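PDB 4QO6: adenylate cyclase-like protein from Chlamydia trachomatis, which serves as a structural component of the inner-membrane ring of the type III secretion system, this chain being part of its periplasmic region. Local coordinates for residues I80-S92 and G105-Y119. Numbering follows the deposited sequence. Where two conformers were deposited one is given.
Sequences ILLSKNPEFKGIS and GYLKTEEQAACLADY
The F88 ring is gripped on both faces: L116 CD1 of helix 110-123 lies over its centre, 3.8 Å from the centroid in a CH-pi contact, while the CG of its own neighbour E87 covers the other face near the rim. Around the ring, L107 CD2 and the carbonyl O of Q112 approach the edge, and C115 SG, in one of its two conformers, lies obliquely 3.6 Å from F88 CZ. The Y119 ring, its plane turned 50° from that of F88, meets F88 CE2 through CG at 3.9 Å. With CG anti to the backbone N (chi1 -173°), Y119 reaches back across the end of helix 71-83, where its OH lies 3.5 Å from L81 CB and L82 CD2 packs against its CE2. I91, closing the type I turn F88-I91, sets CD1 3.8 Å from L107 CD2. Toward the N-terminal end of helix 110-123, the bent E87 side chain brings OE2 within 3.3 Å of Q112 NE2, whereas Q112 OE1 accepts from K108 N (3.0 Å), which steadies the amide. In this BON-clan PD2 domain, apolar and aromatic packing thus joins the end of helix 71-83 and the following turn to strand 100-107 and helix 110-123, so shape fit rather than directed bonding probably sets their fit.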
ATOM      1  N   ILE A  80      15.425   2.268   1.843  1.00 19.85           N
ATOM      2  CA  ILE A  80      16.524   2.853   2.626  1.00 21.24           C
ATOM      3  C   ILE A  80      16.406   4.405   2.546  1.00 24.05           C
ATOM      4  O   ILE A  80      16.536   5.077   3.571  1.00 26.10           O
ATOM      5  CB  ILE A  80      17.912   2.338   2.186  1.00 19.41           C
ATOM      6  CG1 ILE A  80      18.118   0.884   2.594  1.00 19.41           C
ATOM      7  CG2 ILE A  80      19.027   3.185   2.764  1.00 21.15           C
ATOM      8  CD1 ILE A  80      19.367   0.245   1.974  1.00 18.18           C
ATOM      9  N   LEU A  81      16.115   4.978   1.371  1.00 24.28           N
ATOM     10  CA  LEU A  81      16.039   6.462   1.275  1.00 27.12           C
ATOM     11  C   LEU A  81      14.874   7.003   2.060  1.00 25.84           C
ATOM     12  O   LEU A  81      14.978   8.057   2.663  1.00 23.42           O
ATOM     13  CB  LEU A  81      15.882   6.956  -0.147  1.00 28.26           C
ATOM     14  CG  LEU A  81      17.040   6.630  -1.080  1.00 33.04           C
ATOM     15  CD1 LEU A  81      16.741   7.093  -2.511  1.00 33.77           C
ATOM     16  CD2 LEU A  81      18.318   7.257  -0.518  1.00 31.00           C
ATOM     17  N   LEU A  82      13.740   6.318   1.995  1.00 25.49           N
ATOM     18  CA  LEU A  82      12.548   6.824   2.654  1.00 25.76           C
ATOM     19  C   LEU A  82      12.712   6.789   4.180  1.00 27.78           C
ATOM     20  O   LEU A  82      12.236   7.695   4.866  1.00 24.59           O
ATOM     21  CB  LEU A  82      11.340   6.037   2.238  1.00 26.00           C
ATOM     22  CG  LEU A  82      10.908   6.168   0.778  1.00 26.66           C
ATOM     23  CD1 LEU A  82      10.012   4.986   0.437  1.00 25.74           C
ATOM     24  CD2 LEU A  82      10.202   7.502   0.529  1.00 26.23           C
ATOM     25  N   SER A  83      13.436   5.770   4.663  1.00 30.16           N
ATOM     26  CA  SER A  83      13.678   5.475   6.089  1.00 31.93           C
ATOM     27  C   SER A  83      14.434   6.602   6.752  1.00 31.34           C
ATOM     28  O   SER A  83      14.258   6.834   7.887  1.00 33.48           O
ATOM     29  CB  SER A  83      14.514   4.179   6.263  1.00 33.55           C
ATOM     30  OG  SER A  83      15.964   4.354   6.017  1.00 36.76           O
ATOM     31  N   LYS A  84      15.322   7.248   6.015  1.00 37.25           N
ATOM     32  CA  LYS A  84      16.134   8.363   6.475  1.00 37.45           C
ATOM     33  C   LYS A  84      15.428   9.698   6.388  1.00 40.11           C
ATOM     34  O   LYS A  84      15.975  10.715   6.771  1.00 43.12           O
ATOM     35  CB  LYS A  84      17.371   8.434   5.583  1.00 39.36           C
ATOM     36  CG  LYS A  84      18.367   7.346   5.923  1.00 42.78           C
ATOM     37  CD  LYS A  84      19.505   7.196   4.930  1.00 47.95           C
ATOM     38  CE  LYS A  84      20.537   6.206   5.487  1.00 58.14           C
ATOM     39  NZ  LYS A  84      19.954   5.034   6.239  1.00 62.14           N
ATOM     40  N   ASN A  85      14.227   9.704   5.845  1.00 41.25           N
ATOM     41  CA  ASN A  85      13.460  10.923   5.677  1.00 43.49           C
ATOM     42  C   ASN A  85      12.353  11.057   6.738  1.00 43.29           C
ATOM     43  O   ASN A  85      11.379  10.337   6.718  1.00 42.58           O
ATOM     44  CB  ASN A  85      12.859  10.909   4.280  1.00 41.45           C
ATOM     45  CG  ASN A  85      12.427  12.263   3.839  1.00 45.23           C
ATOM     46  OD1 ASN A  85      11.390  12.779   4.285  1.00 46.85           O
ATOM     47  ND2 ASN A  85      13.212  12.860   2.955  1.00 44.29           N
ATOM     48  N   PRO A  86      12.476  12.014   7.656  1.00 54.56           N
ATOM     49  CA  PRO A  86      11.460  12.052   8.740  1.00 53.12           C
ATOM     50  C   PRO A  86      10.017  12.255   8.223  1.00 49.29           C
ATOM     51  O   PRO A  86       9.041  11.655   8.745  1.00 39.84           O
ATOM     52  CB  PRO A  86      11.911  13.247   9.584  1.00 59.49           C
ATOM     53  CG  PRO A  86      12.599  14.174   8.592  1.00 61.55           C
ATOM     54  CD  PRO A  86      13.241  13.280   7.548  1.00 59.03           C
ATOM     55  N   GLU A  87       9.887  13.080   7.190  1.00 46.41           N
ATOM     56  CA  GLU A  87       8.603  13.257   6.507  1.00 51.43           C
ATOM     57  C   GLU A  87       7.967  11.901   6.037  1.00 46.66           C
ATOM     58  O   GLU A  87       6.758  11.729   6.125  1.00 48.21           O
ATOM     59  CB  GLU A  87       8.793  14.273   5.358  1.00 55.79           C
ATOM     60  CG  GLU A  87       7.535  14.740   4.623  1.00 70.69           C
ATOM     61  CD  GLU A  87       6.784  15.894   5.286  1.00 80.86           C
ATOM     62  OE1 GLU A  87       7.035  16.184   6.478  1.00 89.39           O
ATOM     63  OE2 GLU A  87       5.913  16.502   4.611  1.00 82.89           O
ATOM     64  N   PHE A  88       8.769  10.924   5.582  1.00 44.25           N
ATOM     65  CA  PHE A  88       8.209   9.717   4.922  1.00 42.69           C
ATOM     66  C   PHE A  88       8.478   8.372   5.557  1.00 43.21           C
ATOM     67  O   PHE A  88       8.192   7.373   4.953  1.00 38.25           O
ATOM     68  CB  PHE A  88       8.663   9.638   3.463  1.00 36.33           C
ATOM     69  CG  PHE A  88       8.457  10.900   2.715  1.00 35.12           C
ATOM     70  CD1 PHE A  88       7.210  11.494   2.676  1.00 36.76           C
ATOM     71  CD2 PHE A  88       9.490  11.489   2.052  1.00 34.23           C
ATOM     72  CE1 PHE A  88       7.008  12.671   1.997  1.00 37.56           C
ATOM     73  CE2 PHE A  88       9.303  12.676   1.377  1.00 33.64           C
ATOM     74  CZ  PHE A  88       8.060  13.267   1.355  1.00 35.98           C
ATOM     75  N   LYS A  89       8.974   8.322   6.776  1.00 52.16           N
ATOM     76  CA  LYS A  89       9.487   7.052   7.265  1.00 57.41           C
ATOM     77  C   LYS A  89       8.398   5.929   7.433  1.00 52.66           C
ATOM     78  O   LYS A  89       8.761   4.746   7.346  1.00 52.63           O
ATOM     79  CB  LYS A  89      10.401   7.240   8.494  1.00 63.37           C
ATOM     80  CG  LYS A  89       9.767   7.918   9.708  1.00 69.46           C
ATOM     81  CD  LYS A  89      10.452   7.453  10.991  1.00 72.34           C
ATOM     82  CE  LYS A  89      10.311   8.442  12.138  1.00 74.74           C
ATOM     83  NZ  LYS A  89      11.371   9.485  12.064  1.00 76.07           N
ATOM     84  N   GLY A  90       7.107   6.270   7.605  1.00 42.74           N
ATOM     85  CA  GLY A  90       6.029   5.240   7.576  1.00 39.86           C
ATOM     86  C   GLY A  90       5.644   4.682   6.155  1.00 39.85           C
ATOM     87  O   GLY A  90       4.769   3.838   6.012  1.00 37.91           O
ATOM     88  N   ILE A  91       6.310   5.169   5.118  1.00 31.69           N
ATOM     89  CA  ILE A  91       6.074   4.809   3.728  1.00 32.06           C
ATOM     90  C   ILE A  91       7.102   3.733   3.277  1.00 29.68           C
ATOM     91  O   ILE A  91       8.307   3.903   3.463  1.00 26.99           O
ATOM     92  CB  ILE A  91       6.286   6.075   2.849  1.00 29.88           C
ATOM     93  CG1 ILE A  91       5.435   7.268   3.334  1.00 29.16           C
ATOM     94  CG2 ILE A  91       6.088   5.775   1.356  1.00 31.55           C
ATOM     95  CD1 ILE A  91       3.943   6.993   3.324  1.00 32.86           C
ATOM     96  N   SER A  92       6.628   2.674   2.627  1.00 28.73           N
ATOM     97  CA  SER A  92       7.513   1.708   2.002  1.00 26.26           C
ATOM     98  C   SER A  92       7.077   1.258   0.615  1.00 25.29           C
ATOM     99  O   SER A  92       5.939   1.433   0.226  1.00 24.24           O
ATOM    100  CB  SER A  92       7.672   0.501   2.892  1.00 27.96           C
ATOM    101  OG  SER A  92       6.444  -0.070   3.168  1.00 28.93           O
ATOM    102  N   GLY A 105       1.400   2.848   2.714  1.00 21.76           N
ATOM    103  CA  GLY A 105       1.486   3.454   4.054  1.00 22.02           C
ATOM    104  C   GLY A 105       0.500   4.615   4.217  1.00 25.03           C
ATOM    105  O   GLY A 105      -0.382   4.792   3.379  1.00 26.11           O
ATOM    106  N   TYR A 106       0.688   5.426   5.268  1.00 25.98           N
ATOM    107  CA  TYR A 106      -0.172   6.566   5.616  1.00 27.93           C
ATOM    108  C   TYR A 106       0.594   7.867   5.556  1.00 26.89           C
ATOM    109  O   TYR A 106       1.725   7.878   5.922  1.00 31.43           O
ATOM    110  CB  TYR A 106      -0.712   6.406   7.073  1.00 28.28           C
ATOM    111  CG  TYR A 106      -1.593   5.211   7.209  1.00 26.76           C
ATOM    112  CD1 TYR A 106      -2.909   5.260   6.791  1.00 26.58           C
ATOM    113  CD2 TYR A 106      -1.095   4.006   7.689  1.00 25.90           C
ATOM    114  CE1 TYR A 106      -3.714   4.134   6.852  1.00 27.96           C
ATOM    115  CE2 TYR A 106      -1.902   2.890   7.777  1.00 27.12           C
ATOM    116  CZ  TYR A 106      -3.203   2.965   7.368  1.00 26.94           C
ATOM    117  OH  TYR A 106      -3.996   1.847   7.445  1.00 29.78           O
ATOM    118  N   LEU A 107      -0.024   8.933   5.079  1.00 29.81           N
ATOM    119  CA  LEU A 107       0.463  10.316   5.226  1.00 37.10           C
ATOM    120  C   LEU A 107      -0.694  11.080   5.868  1.00 41.22           C
ATOM    121  O   LEU A 107      -1.833  10.609   5.863  1.00 39.31           O
ATOM    122  CB  LEU A 107       0.843  10.989   3.871  1.00 38.15           C
ATOM    123  CG  LEU A 107       2.063  10.363   3.170  1.00 40.22           C
ATOM    124  CD1 LEU A 107       2.283  10.809   1.746  1.00 41.66           C
ATOM    125  CD2 LEU A 107       3.306  10.636   3.992  1.00 42.57           C
ATOM    126  N   LYS A 108      -0.387  12.247   6.417  1.00 45.48           N
ATOM    127  CA  LYS A 108      -1.317  12.988   7.248  1.00 46.52           C
ATOM    128  C   LYS A 108      -2.237  13.758   6.354  1.00 45.20           C
ATOM    129  O   LYS A 108      -3.423  13.667   6.534  1.00 42.99           O
ATOM    130  CB  LYS A 108      -0.574  13.930   8.196  1.00 51.86           C
ATOM    131  CG  LYS A 108      -1.453  14.641   9.208  1.00 62.17           C
ATOM    132  CD  LYS A 108      -1.526  13.893  10.534  1.00 71.46           C
ATOM    133  CE  LYS A 108      -2.633  14.453  11.432  1.00 76.70           C
ATOM    134  NZ  LYS A 108      -3.007  13.510  12.530  1.00 79.41           N
ATOM    135  N   THR A 109      -1.685  14.473   5.366  1.00 44.70           N
ATOM    136  CA  THR A 109      -2.452  15.384   4.507  1.00 47.00           C
ATOM    137  C   THR A 109      -2.119  15.277   3.022  1.00 44.53           C
ATOM    138  O   THR A 109      -1.102  14.689   2.669  1.00 45.98           O
ATOM    139  CB  THR A 109      -2.149  16.853   4.898  1.00 50.98           C
ATOM    140  OG1 THR A 109      -0.726  17.075   4.872  1.00 49.04           O
ATOM    141  CG2 THR A 109      -2.706  17.161   6.283  1.00 47.80           C
ATOM    142  N   GLU A 110      -2.940  15.898   2.169  1.00 44.07           N
ATOM    143  CA  GLU A 110      -2.661  15.998   0.712  1.00 51.01           C
ATOM    144  C   GLU A 110      -1.357  16.729   0.371  1.00 51.07           C
ATOM    145  O   GLU A 110      -0.799  16.544  -0.722  1.00 40.96           O
ATOM    146  CB  GLU A 110      -3.793  16.713  -0.060  1.00 53.59           C
ATOM    147  CG  GLU A 110      -5.073  15.921  -0.246  1.00 61.30           C
ATOM    148  CD  GLU A 110      -6.284  16.527   0.473  1.00 73.20           C
ATOM    149  OE1 GLU A 110      -6.357  17.775   0.656  1.00 78.08           O
ATOM    150  OE2 GLU A 110      -7.194  15.751   0.846  1.00 72.70           O
ATOM    151  N   GLU A 111      -0.911  17.598   1.283  1.00 56.86           N
ATOM    152  CA  GLU A 111       0.318  18.365   1.089  1.00 58.39           C
ATOM    153  C   GLU A 111       1.543  17.444   1.231  1.00 55.22           C
ATOM    154  O   GLU A 111       2.473  17.505   0.431  1.00 56.04           O
ATOM    155  CB  GLU A 111       0.386  19.532   2.072  1.00 60.95           C
ATOM    156  CG  GLU A 111      -0.659  20.633   1.816  1.00 68.60           C
ATOM    157  CD  GLU A 111      -1.958  20.482   2.631  1.00 72.13           C
ATOM    158  OE1 GLU A 111      -1.914  20.620   3.874  1.00 68.99           O
ATOM    159  OE2 GLU A 111      -3.037  20.242   2.034  1.00 74.34           O
ATOM    160  N   GLN A 112       1.527  16.592   2.248  1.00 51.63           N
ATOM    161  CA  GLN A 112       2.517  15.529   2.375  1.00 49.52           C
ATOM    162  C   GLN A 112       2.486  14.534   1.203  1.00 42.14           C
ATOM    163  O   GLN A 112       3.538  14.042   0.777  1.00 36.39           O
ATOM    164  CB  GLN A 112       2.311  14.761   3.647  1.00 50.95           C
ATOM    165  CG  GLN A 112       2.563  15.541   4.905  1.00 53.16           C
ATOM    166  CD  GLN A 112       2.862  14.585   6.032  1.00 57.34           C
ATOM    167  OE1 GLN A 112       1.952  14.040   6.645  1.00 52.33           O
ATOM    168  NE2 GLN A 112       4.153  14.335   6.281  1.00 64.34           N
ATOM    169  N   ALA A 113       1.301  14.257   0.689  1.00 34.46           N
ATOM    170  CA  ALA A 113       1.182  13.466  -0.543  1.00 37.39           C
ATOM    171  C   ALA A 113       1.879  14.112  -1.730  1.00 37.38           C
ATOM    172  O   ALA A 113       2.530  13.423  -2.511  1.00 33.73           O
ATOM    173  CB  ALA A 113      -0.276  13.174  -0.887  1.00 34.28           C
ATOM    174  N   ALA A 114       1.731  15.426  -1.877  1.00 37.21           N
ATOM    175  CA  ALA A 114       2.445  16.164  -2.923  1.00 41.90           C
ATOM    176  C   ALA A 114       3.970  16.224  -2.707  1.00 37.96           C
ATOM    177  O   ALA A 114       4.734  16.171  -3.676  1.00 40.87           O
ATOM    178  CB  ALA A 114       1.884  17.576  -3.065  1.00 43.29           C
ATOM    179  N   CYS A 115       4.409  16.353  -1.460  1.00 37.37           N
ATOM    180  CA  CYS A 115       5.838  16.291  -1.118  0.50 38.05           C
ATOM    181  C   CYS A 115       6.466  14.931  -1.542  1.00 35.33           C
ATOM    182  O   CYS A 115       7.587  14.863  -2.057  1.00 32.51           O
ATOM    183  CB  CYS A 115       6.009  16.512   0.386  0.50 39.52           C
ATOM    184  SG  CYS A 115       7.697  16.790   1.007  0.50 46.76           S
ATOM    185  N   LEU A 116       5.729  13.838  -1.323  1.00 31.95           N
ATOM    186  CA  LEU A 116       6.203  12.481  -1.637  1.00 30.54           C
ATOM    187  C   LEU A 116       6.346  12.334  -3.153  1.00 31.51           C
ATOM    188  O   LEU A 116       7.364  11.820  -3.613  1.00 29.49           O
ATOM    189  CB  LEU A 116       5.291  11.411  -1.040  1.00 29.27           C
ATOM    190  CG  LEU A 116       5.740   9.945  -1.296  1.00 30.32           C
ATOM    191  CD1 LEU A 116       7.041   9.582  -0.567  1.00 28.24           C
ATOM    192  CD2 LEU A 116       4.643   8.967  -0.956  1.00 25.59           C
ATOM    193  N   ALA A 117       5.370  12.836  -3.920  1.00 31.20           N
ATOM    194  CA  ALA A 117       5.383  12.717  -5.375  1.00 31.84           C
ATOM    195  C   ALA A 117       6.597  13.441  -5.968  1.00 36.66           C
ATOM    196  O   ALA A 117       7.315  12.866  -6.817  1.00 33.24           O
ATOM    197  CB  ALA A 117       4.100  13.271  -5.958  1.00 31.54           C
ATOM    198  N   ASP A 118       6.846  14.678  -5.482  1.00 35.81           N
ATOM    199  CA  ASP A 118       8.071  15.427  -5.818  1.00 33.24           C
ATOM    200  C   ASP A 118       9.308  14.613  -5.483  1.00 29.95           C
ATOM    201  O   ASP A 118      10.238  14.537  -6.277  1.00 32.06           O
ATOM    202  CB  ASP A 118       8.230  16.716  -4.987  1.00 35.52           C
ATOM    203  CG  ASP A 118       7.119  17.716  -5.202  1.00 42.39           C
ATOM    204  OD1 ASP A 118       6.430  17.641  -6.263  1.00 39.84           O
ATOM    205  OD2 ASP A 118       6.964  18.597  -4.289  1.00 46.11           O
ATOM    206  N   TYR A 119       9.351  14.094  -4.264  1.00 25.86           N
ATOM    207  CA  TYR A 119      10.491  13.309  -3.822  1.00 25.90           C
ATOM    208  C   TYR A 119      10.763  12.126  -4.804  1.00 26.84           C
ATOM    209  O   TYR A 119      11.899  11.913  -5.265  1.00 22.72           O
ATOM    210  CB  TYR A 119      10.248  12.838  -2.403  1.00 24.65           C
ATOM    211  CG  TYR A 119      11.419  12.177  -1.809  1.00 26.23           C
ATOM    212  CD1 TYR A 119      12.471  12.924  -1.293  1.00 27.97           C
ATOM    213  CD2 TYR A 119      11.510  10.789  -1.770  1.00 27.22           C
ATOM    214  CE1 TYR A 119      13.599  12.304  -0.770  1.00 29.78           C
ATOM    215  CE2 TYR A 119      12.639  10.176  -1.263  1.00 29.66           C
ATOM    216  CZ  TYR A 119      13.669  10.925  -0.762  1.00 32.27           C
ATOM    217  OH  TYR A 119      14.780  10.274  -0.266  1.00 37.70           O
TER